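PDB 6CPB: carbon monoxide oxidation system transcription regulator CooA-1 from Carboxydothermus hydrogenoformans, which senses carbon monoxide through a bound heme and probably acts as a DNA-binding transcription factor, this chain being its heme-binding domain. Local coordinates for residues A[22-27]-A[97-102]; A[32-37]-A[82-87]; A[50-55]-A[66-71]. All coordinates share one frame; numbering follows the deposited sequence.

The three contacts lie in the heme-binding domain, a double-stranded beta roll of the cyclic nucleotide-binding (cupin-like) type followed by the long helix 108-135. Along the chain they are nested: contact 3 lies inside the loop closed by contact 2, and contact 2 inside that closed by contact 1. Contacts 2 and 3, their centres 9 Å apart, share one antiparallel sheet in the order 34-36, 82-85, 52-59, 62-70, and build it near Thr79, a heme-binding residue. Contact 1, with its centre about 20 Å from that of contact 2 and 19 Å from that of contact 3, ties the residues leading into strand 25-29 to helix 96-105.

Contact 1 of 3, residues A[22-27]-A[97-102]; sequences KEFREQ and RNFQNI
With CG anti to its carbonyl carbon (chi1 -62°) and the chain extended beyond it, Glu23 reaches out toward the helix, while Asn98 turns its amide to meet it by placing CG anti to the backbone N (chi1 -169°). Asn98 ND2 donates to Glu23 OE1 over 3.2 Å, a moderately bent bond that enters the anti lone pair of the carboxylate and lies close to the amide plane. The side chains cross obliquely, the carboxylate and amide planes 38° apart. The stronger partner of this ND2 is Thr94 OG1 on strand 89-95; asparagine suits the place because its NH2 group can supply two acceptors.

Next to this polar pair the contact turns apolar. Ile102 sends CD1, a slim tip able to reach the Phe24 ring, to 3.8 Å from Phe24 CE1, and the same methyl lies 3.6 Å from Glu23 OE1. The tip of Phe24 also nears the edge of the Phe99 ring, with CZ 4.5 Å from Phe99 CD1.

The contact thus packs the turn leading into strand 25-29 against helix 96-105. Phe24 also touches Thr94 of strand 89-95, and Phe99 and Ile102 continue onto Phe109 of helix 108-135.

Contact 2 of 3, residues A[32-37]-A[82-87]; sequences KAILYT and FIQAME
Ala33 O is gripped twice: by one hydrogen bond from Ala85 N at 2.8 Å, nearly along its C=O axis (166°), and by a weak CA-H...O contact from Gln84 CA at 3.3 Å. Gln84 ties in through its side chain. Its amide's stronger tie is OE1 to Arg54 NH2 on strand 52-59; the bond from Gln84 NE2 to Lys32 O is longer, 3.1 Å, with the nitrogen above the carbonyl plane. CG anti to the backbone N and an extended chain carry the amide there, and glutamine suits the place because it can donate to one neighbour and accept from another.

This pairing joins outer strand 34-36 of a beta-roll sheet to strand 82-85 through a classic beta bulge, Leu35 and Tyr36 both facing Ile83. Leu35 N donates to Ile83 O at 2.8 Å, and Ile83 N to Tyr36 O. On the N-terminal side of the bulge in 32-37, Lys32 N closes onto Ala85 O.

Leu35 crosses Ile83 at about a right angle, its CD2 4.1 Å from Ile83 CG2, and its CD1 rests 3.9 Å from Ala85 CB. The side chain of Ile83 comes within about 6 Å of that of Thr79, a heme-binding residue in another structure of this protein; no heme is bound to this chain here. Backbone bonds thus hold the strand pair, while Leu35, Ile83 and the methyl of Ala85 make its apolar part.

Contact 3 of 3, residues A[50-55]-A[66-71]; sequences SGRVRV and LAILEA
Arg52 lies alongside Glu70, both side chains pointing the same way, with its CD 3.5 Å from Glu70 OE1. The guanidinium reaches the carboxylate through water rather than directly: a water accepts from Arg52 NH1 at 2.6 Å and donates to Glu70 OE2. CG anti to the backbone N (chi1 -175°) lays Arg52 CG against Ile68 CG2, 3.7 Å away, while a bend at chi3 turns the guanidinium. A long chain suits the place, apolar along its length and charged at its end; its NE makes a salt bridge with Glu87. A second water bridges Gly51 O, Glu70 OE1 and Ala71 N, tying the end of the pairing together. At the backbone angles of Gly51 (phi 99°, psi -151°) a CB would be jammed against the carbonyl O of Ser50, so glycine fits there.

The two segments belong to the beta hairpin of strands 52-59 and 62-70, part of the beta roll. The side chain of Val55 is about 6 Å from that of Thr79, a heme-binding residue in another structure of this protein. Val53 and Leu69 form a hydrogen-bonded pair, their two bonds nearly straight. Farther along, a classic beta bulge sets Leu66 and Ala67 both opposite Val55, whose O accepts from both nitrogens: Leu66 N at 2.7 Å and, longer, Ala67 N at 3.3 Å.

On the face of Val53, Val55 and Leu69, the side chains cross obliquely and touch, with Val55 CG2 3.7 Å from Leu69 CD1 and Val53 CG2 3.7 Å from Leu69 CB. Val55 and Leu66 go on to touch Leu120 of helix 108-135, and Leu66 also packs on Leu125 of the second subunit.

Contact 1 of 3, residues A[22-27]-A[97-102]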
loop_
_atom_site.group_PDB
_atom_site.type_symbol
_atom_site.label_atom_id
_atom_site.label_comp_id
_atom_site.label_asym_id
_atom_site.label_seq_id
_atom_site.Cartn_x
_atom_site.Cartn_y
_atom_site.Cartn_z
ATOM N N LYS A 22 22.572 5.880 8.172
ATOM C CA LYS A 22 22.973 6.286 9.517
ATOM C C LYS A 22 21.910 7.130 10.205
ATOM O O LYS A 22 21.966 7.297 11.428
ATOM C CB LYS A 22 24.280 7.075 9.473
ATOM C CG LYS A 22 25.494 6.241 9.148
ATOM C CD LYS A 22 26.742 7.110 9.047
ATOM C CE LYS A 22 27.919 6.319 8.525
ATOM N NZ LYS A 22 29.117 7.179 8.368
ATOM N N GLU A 23 20.948 7.671 9.458
ATOM C CA GLU A 23 19.863 8.426 10.071
ATOM C C GLU A 23 18.902 7.525 10.819
ATOM O O GLU A 23 18.176 8.006 11.691
ATOM C CB GLU A 23 19.092 9.185 9.001
ATOM C CG GLU A 23 19.936 10.209 8.274
ATOM C CD GLU A 23 19.152 10.964 7.228
ATOM O OE1 GLU A 23 17.922 11.099 7.380
ATOM O OE2 GLU A 23 19.775 11.431 6.253
ATOM N N PHE A 24 18.873 6.241 10.485
ATOM C CA PHE A 24 17.982 5.277 11.116
ATOM C C PHE A 24 18.610 4.756 12.404
ATOM O O PHE A 24 19.834 4.665 12.534
ATOM C CB PHE A 24 17.759 4.069 10.192
ATOM C CG PHE A 24 16.970 4.352 8.930
ATOM C CD1 PHE A 24 17.511 5.096 7.888
ATOM C CD2 PHE A 24 15.704 3.810 8.771
ATOM C CE1 PHE A 24 16.783 5.306 6.727
ATOM C CE2 PHE A 24 14.984 4.011 7.607
ATOM C CZ PHE A 24 15.522 4.763 6.588
ATOM N N ARG A 25 17.762 4.425 13.361
ATOM C CA ARG A 25 18.172 3.664 14.531
ATOM C C ARG A 25 18.024 2.171 14.254
ATOM O O ARG A 25 17.285 1.750 13.374
ATOM C CB ARG A 25 17.339 4.050 15.752
ATOM C CG ARG A 25 17.676 5.431 16.318
ATOM C CD ARG A 25 16.895 5.692 17.613
ATOM N NE ARG A 25 17.268 6.945 18.270
ATOM C CZ ARG A 25 16.747 8.136 17.983
ATOM N NH1 ARG A 25 15.823 8.261 17.040
ATOM N NH2 ARG A 25 17.152 9.211 18.642
ATOM N N GLU A 26 18.743 1.368 15.018
ATOM C CA GLU A 26 18.741 -0.078 14.857
ATOM C C GLU A 26 18.171 -0.733 16.104
ATOM O O GLU A 26 18.331 -0.221 17.211
ATOM C CB GLU A 26 20.172 -0.544 14.643
ATOM C CG GLU A 26 20.383 -1.926 14.113
ATOM C CD GLU A 26 21.769 -2.052 13.477
ATOM O OE1 GLU A 26 22.610 -1.159 13.709
ATOM O OE2 GLU A 26 22.020 -3.020 12.745
ATOM N N GLN A 27 17.508 -1.875 15.922
ATOM C CA GLN A 27 17.007 -2.642 17.059
ATOM C C GLN A 27 16.992 -4.111 16.676
ATOM O O GLN A 27 16.710 -4.456 15.526
ATOM C CB GLN A 27 15.616 -2.146 17.462
ATOM C CG GLN A 27 15.142 -2.687 18.802
ATOM C CD GLN A 27 14.035 -1.845 19.409
ATOM O OE1 GLN A 27 13.825 -0.690 19.033
ATOM N NE2 GLN A 27 13.336 -2.405 20.374
ATOM N N ARG A 97 8.124 11.444 9.247
ATOM C CA ARG A 97 8.494 12.692 8.581
ATOM C C ARG A 97 9.895 12.601 7.993
ATOM O O ARG A 97 10.144 13.042 6.861
ATOM C CB ARG A 97 8.430 13.860 9.566
ATOM C CG ARG A 97 7.034 14.318 9.947
ATOM C CD ARG A 97 7.116 15.540 10.855
ATOM N NE ARG A 97 5.806 15.976 11.335
ATOM C CZ ARG A 97 4.995 16.801 10.679
ATOM N NH1 ARG A 97 5.341 17.290 9.494
ATOM N NH2 ARG A 97 3.826 17.135 11.208
ATOM N N ASN A 98 10.837 12.062 8.757
ATOM C CA ASN A 98 12.185 11.921 8.241
ATOM C C ASN A 98 12.203 10.988 7.042
ATOM O O ASN A 98 12.900 11.244 6.053
ATOM C CB ASN A 98 13.126 11.429 9.330
ATOM C CG ASN A 98 14.565 11.515 8.911
ATOM O OD1 ASN A 98 15.019 12.549 8.390
ATOM N ND2 ASN A 98 15.299 10.439 9.117
ATOM N N PHE A 99 11.454 9.891 7.121
ATOM C CA PHE A 99 11.384 8.973 5.993
ATOM C C PHE A 99 10.877 9.669 4.735
ATOM O O PHE A 99 11.409 9.459 3.643
ATOM C CB PHE A 99 10.502 7.777 6.321
ATOM C CG PHE A 99 10.451 6.802 5.207
ATOM C CD1 PHE A 99 11.569 6.041 4.901
ATOM C CD2 PHE A 99 9.335 6.699 4.406
ATOM C CE1 PHE A 99 11.552 5.154 3.850
ATOM C CE2 PHE A 99 9.311 5.787 3.343
ATOM C CZ PHE A 99 10.414 5.022 3.074
ATOM N N GLN A 100 9.823 10.471 4.858
ATOM C CA GLN A 100 9.297 11.166 3.690
ATOM C C GLN A 100 10.338 12.106 3.091
ATOM O O GLN A 100 10.450 12.222 1.865
ATOM C CB GLN A 100 8.000 11.879 4.070
ATOM C CG GLN A 100 6.862 10.881 4.354
ATOM C CD GLN A 100 5.654 11.495 5.025
ATOM O OE1 GLN A 100 5.743 12.545 5.660
ATOM N NE2 GLN A 100 4.514 10.833 4.893
ATOM N N ASN A 101 11.127 12.770 3.935
ATOM C CA ASN A 101 12.217 13.592 3.424
ATOM C C ASN A 101 13.283 12.752 2.729
ATOM O O ASN A 101 13.801 13.143 1.676
ATOM C CB ASN A 101 12.831 14.407 4.563
ATOM C CG ASN A 101 11.945 15.553 4.998
ATOM O OD1 ASN A 101 11.229 16.139 4.187
ATOM N ND2 ASN A 101 12.003 15.892 6.278
ATOM N N ILE A 102 13.631 11.602 3.307
ATOM C CA ILE A 102 14.574 10.682 2.673
ATOM C C ILE A 102 14.097 10.275 1.284
ATOM O O ILE A 102 14.885 10.241 0.329
ATOM C CB ILE A 102 14.802 9.457 3.579
ATOM C CG1 ILE A 102 15.656 9.842 4.791
ATOM C CG2 ILE A 102 15.427 8.300 2.795
ATOM C CD1 ILE A 102 15.654 8.799 5.879
#

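Contact 2 of 3, residues A[32-37]-A[82-87]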
loop_
_atom_site.group_PDB
_atom_site.type_symbol
_atom_site.label_atom_id
_atom_site.label_comp_id
_atom_site.label_asym_id
_atom_site.label_seq_id
_atom_site.Cartn_x
_atom_site.Cartn_y
_atom_site.Cartn_z
ATOM N N LYS A 32 10.013 -14.741 17.723
ATOM C CA LYS A 32 8.688 -14.601 18.330
ATOM C C LYS A 32 8.482 -13.279 19.066
ATOM O O LYS A 32 7.360 -12.998 19.500
ATOM C CB LYS A 32 8.253 -15.788 19.205
ATOM C CG LYS A 32 8.342 -17.148 18.512
ATOM C CD LYS A 32 7.796 -17.182 17.067
ATOM C CE LYS A 32 6.440 -17.862 16.961
ATOM N NZ LYS A 32 6.554 -19.342 16.919
ATOM N N ALA A 33 9.503 -12.435 19.175
ATOM C CA ALA A 33 9.317 -11.138 19.807
ATOM C C ALA A 33 8.338 -10.295 18.998
ATOM O O ALA A 33 8.285 -10.367 17.773
ATOM C CB ALA A 33 10.642 -10.404 19.918
ATOM N N ILE A 34 7.587 -9.464 19.697
ATOM C CA ILE A 34 6.674 -8.514 19.073
ATOM C C ILE A 34 7.428 -7.207 18.854
ATOM O O ILE A 34 7.883 -6.584 19.816
ATOM C CB ILE A 34 5.445 -8.284 19.963
ATOM C CG1 ILE A 34 4.771 -9.611 20.328
ATOM C CG2 ILE A 34 4.491 -7.313 19.272
ATOM C CD1 ILE A 34 4.343 -10.439 19.162
ATOM N N LEU A 35 7.542 -6.778 17.595
ATOM C CA LEU A 35 8.204 -5.514 17.265
ATOM C C LEU A 35 7.322 -4.321 17.585
ATOM O O LEU A 35 7.767 -3.370 18.238
ATOM C CB LEU A 35 8.580 -5.461 15.783
ATOM C CG LEU A 35 9.818 -6.230 15.337
ATOM C CD1 LEU A 35 9.629 -7.739 15.412
ATOM C CD2 LEU A 35 10.178 -5.823 13.935
ATOM N N TYR A 36 6.086 -4.333 17.092
ATOM C CA TYR A 36 5.171 -3.209 17.227
ATOM C C TYR A 36 3.750 -3.748 17.234
ATOM O O TYR A 36 3.499 -4.880 16.805
ATOM C CB TYR A 36 5.309 -2.191 16.082
ATOM C CG TYR A 36 6.681 -1.576 15.955
ATOM C CD1 TYR A 36 7.157 -0.681 16.907
ATOM C CD2 TYR A 36 7.514 -1.889 14.884
ATOM C CE1 TYR A 36 8.413 -0.125 16.794
ATOM C CE2 TYR A 36 8.776 -1.329 14.769
ATOM C CZ TYR A 36 9.216 -0.453 15.726
ATOM O OH TYR A 36 10.474 0.103 15.595
ATOM N N THR A 37 2.818 -2.922 17.690
ATOM C CA THR A 37 1.411 -3.289 17.778
ATOM C C THR A 37 0.573 -2.171 17.198
ATOM O O THR A 37 1.076 -1.071 16.925
ATOM C CB THR A 37 0.975 -3.525 19.231
ATOM O OG1 THR A 37 0.997 -2.283 19.935
ATOM C CG2 THR A 37 1.842 -4.549 19.923
ATOM N N PHE A 82 -0.125 -5.776 13.959
ATOM C CA PHE A 82 0.923 -6.333 14.791
ATOM C C PHE A 82 2.053 -6.818 13.900
ATOM O O PHE A 82 1.829 -7.260 12.772
ATOM C CB PHE A 82 0.409 -7.570 15.552
ATOM C CG PHE A 82 -0.650 -7.295 16.598
ATOM C CD1 PHE A 82 -1.978 -7.116 16.253
ATOM C CD2 PHE A 82 -0.310 -7.255 17.937
ATOM C CE1 PHE A 82 -2.942 -6.883 17.243
ATOM C CE2 PHE A 82 -1.256 -7.016 18.908
ATOM C CZ PHE A 82 -2.572 -6.842 18.562
ATOM N N ILE A 83 3.269 -6.768 14.432
ATOM C CA ILE A 83 4.455 -7.235 13.722
ATOM C C ILE A 83 5.283 -8.072 14.684
ATOM O O ILE A 83 5.628 -7.600 15.772
ATOM C CB ILE A 83 5.287 -6.076 13.140
ATOM C CG1 ILE A 83 4.446 -5.237 12.153
ATOM C CG2 ILE A 83 6.493 -6.627 12.389
ATOM C CD1 ILE A 83 4.047 -3.926 12.668
ATOM N N GLN A 84 5.604 -9.304 14.276
ATOM C CA GLN A 84 6.320 -10.274 15.098
ATOM C C GLN A 84 7.529 -10.843 14.361
ATOM O O GLN A 84 7.458 -11.154 13.173
ATOM C CB GLN A 84 5.374 -11.421 15.478
ATOM C CG GLN A 84 6.044 -12.546 16.252
ATOM C CD GLN A 84 5.097 -13.660 16.543
ATOM O OE1 GLN A 84 4.399 -14.137 15.647
ATOM N NE2 GLN A 84 5.042 -14.082 17.796
ATOM N N ALA A 85 8.632 -11.024 15.082
ATOM C CA ALA A 85 9.813 -11.650 14.493
ATOM C C ALA A 85 9.594 -13.154 14.321
ATOM O O ALA A 85 9.179 -13.842 15.257
ATOM C CB ALA A 85 11.024 -11.412 15.388
ATOM N N MET A 86 9.911 -13.669 13.139
ATOM C CA MET A 86 9.804 -15.097 12.861
ATOM C C MET A 86 11.124 -15.822 13.066
ATOM O O MET A 86 11.163 -17.056 13.092
ATOM C CB MET A 86 9.305 -15.316 11.432
ATOM C CG MET A 86 7.936 -14.723 11.211
ATOM S SD MET A 86 7.217 -15.099 9.606
ATOM C CE MET A 86 6.686 -16.776 9.899
ATOM N N GLU A 87 12.199 -15.067 13.211
ATOM C CA GLU A 87 13.535 -15.540 13.538
ATOM C C GLU A 87 14.252 -14.328 14.111
ATOM O O GLU A 87 13.716 -13.217 14.093
ATOM C CB GLU A 87 14.256 -16.056 12.300
ATOM C CG GLU A 87 14.310 -15.050 11.212
ATOM C CD GLU A 87 14.276 -15.640 9.829
ATOM O OE1 GLU A 87 13.376 -16.469 9.569
ATOM O OE2 GLU A 87 15.118 -15.224 8.997
#

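Contact 3 of 3, residues A[50-55]-A[66-71]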
loop_
_atom_site.group_PDB
_atom_site.type_symbol
_atom_site.label_atom_id
_atom_site.label_comp_id
_atom_site.label_asym_id
_atom_site.label_seq_id
_atom_site.Cartn_x
_atom_site.Cartn_y
_atom_site.Cartn_z
ATOM N N SER A 50 17.938 -7.786 8.585
ATOM C CA SER A 50 18.176 -9.221 8.561
ATOM C C SER A 50 17.047 -9.885 9.330
ATOM O O SER A 50 16.458 -9.282 10.230
ATOM C CB SER A 50 19.533 -9.577 9.171
ATOM O OG SER A 50 19.605 -9.161 10.516
ATOM N N GLY A 51 16.743 -11.130 8.968
ATOM C CA GLY A 51 15.665 -11.860 9.602
ATOM C C GLY A 51 14.395 -11.830 8.790
ATOM O O GLY A 51 14.430 -11.786 7.562
ATOM N N ARG A 52 13.260 -11.915 9.471
ATOM C CA ARG A 52 11.985 -12.147 8.807
ATOM C C ARG A 52 10.906 -11.812 9.818
ATOM O O ARG A 52 11.019 -12.208 10.983
ATOM C CB ARG A 52 11.894 -13.613 8.385
ATOM C CG ARG A 52 10.668 -13.952 7.569
ATOM C CD ARG A 52 10.819 -15.329 6.962
ATOM N NE ARG A 52 10.783 -16.337 8.010
ATOM C CZ ARG A 52 9.941 -17.365 8.069
ATOM N NH1 ARG A 52 9.044 -17.577 7.116
ATOM N NH2 ARG A 52 10.019 -18.194 9.094
ATOM N N VAL A 53 9.877 -11.077 9.391
ATOM C CA VAL A 53 8.815 -10.674 10.301
ATOM C C VAL A 53 7.450 -10.993 9.706
ATOM O O VAL A 53 7.269 -11.052 8.486
ATOM C CB VAL A 53 8.893 -9.190 10.715
ATOM C CG1 VAL A 53 10.257 -8.856 11.304
ATOM C CG2 VAL A 53 8.589 -8.291 9.562
ATOM N N ARG A 54 6.484 -11.179 10.599
ATOM C CA ARG A 54 5.109 -11.468 10.242
ATOM C C ARG A 54 4.252 -10.278 10.624
ATOM O O ARG A 54 4.289 -9.832 11.772
ATOM C CB ARG A 54 4.649 -12.726 10.987
ATOM C CG ARG A 54 3.280 -13.234 10.582
ATOM C CD ARG A 54 2.947 -14.558 11.247
ATOM N NE ARG A 54 2.795 -14.434 12.696
ATOM C CZ ARG A 54 1.633 -14.331 13.339
ATOM N NH1 ARG A 54 0.478 -14.331 12.690
ATOM N NH2 ARG A 54 1.626 -14.238 14.659
ATOM N N VAL A 55 3.453 -9.807 9.675
ATOM C CA VAL A 55 2.471 -8.755 9.900
ATOM C C VAL A 55 1.124 -9.443 10.045
ATOM O O VAL A 55 0.766 -10.282 9.213
ATOM C CB VAL A 55 2.446 -7.759 8.729
ATOM C CG1 VAL A 55 1.464 -6.648 9.002
ATOM C CG2 VAL A 55 3.836 -7.191 8.477
ATOM N N LEU A 66 -1.229 -11.340 7.666
ATOM C CA LEU A 66 -1.427 -10.453 6.529
ATOM C C LEU A 66 -0.298 -10.527 5.515
ATOM O O LEU A 66 -0.544 -10.396 4.319
ATOM C CB LEU A 66 -1.589 -9.017 7.023
ATOM C CG LEU A 66 -2.782 -8.749 7.942
ATOM C CD1 LEU A 66 -2.687 -7.378 8.599
ATOM C CD2 LEU A 66 -4.080 -8.908 7.191
ATOM N N ALA A 67 0.936 -10.700 5.965
ATOM C CA ALA A 67 2.070 -10.860 5.068
ATOM C C ALA A 67 3.265 -11.286 5.895
ATOM O O ALA A 67 3.322 -11.041 7.098
ATOM C CB ALA A 67 2.416 -9.569 4.309
ATOM N N ILE A 68 4.226 -11.906 5.221
ATOM C CA ILE A 68 5.539 -12.204 5.776
ATOM C C ILE A 68 6.541 -11.347 5.019
ATOM O O ILE A 68 6.592 -11.383 3.781
ATOM C CB ILE A 68 5.866 -13.702 5.674
ATOM C CG1 ILE A 68 4.920 -14.499 6.574
ATOM C CG2 ILE A 68 7.321 -13.943 6.083
ATOM C CD1 ILE A 68 5.023 -15.991 6.402
ATOM N N LEU A 69 7.283 -10.531 5.765
ATOM C CA LEU A 69 8.260 -9.610 5.201
ATOM C C LEU A 69 9.654 -10.170 5.388
ATOM O O LEU A 69 10.016 -10.615 6.485
ATOM C CB LEU A 69 8.175 -8.248 5.876
ATOM C CG LEU A 69 6.791 -7.613 5.889
ATOM C CD1 LEU A 69 6.876 -6.246 6.499
ATOM C CD2 LEU A 69 6.174 -7.548 4.490
ATOM N N GLU A 70 10.424 -10.149 4.316
ATOM C CA GLU A 70 11.768 -10.689 4.293
ATOM C C GLU A 70 12.783 -9.573 4.505
ATOM O O GLU A 70 12.465 -8.376 4.475
ATOM C CB GLU A 70 12.036 -11.374 2.952
ATOM C CG GLU A 70 10.990 -12.394 2.545
ATOM C CD GLU A 70 11.012 -13.653 3.407
ATOM O OE1 GLU A 70 12.057 -13.945 4.031
ATOM O OE2 GLU A 70 9.980 -14.365 3.465
ATOM N N ALA A 71 14.035 -9.972 4.701
ATOM C CA ALA A 71 15.109 -8.994 4.753
ATOM C C ALA A 71 15.105 -8.186 3.460
ATOM O O ALA A 71 15.033 -8.747 2.367
ATOM C CB ALA A 71 16.447 -9.709 4.949
HETATM O O HOH W 1 14.408 -12.873 5.086
HETATM O O HOH W 2 8.767 -16.898 4.570
#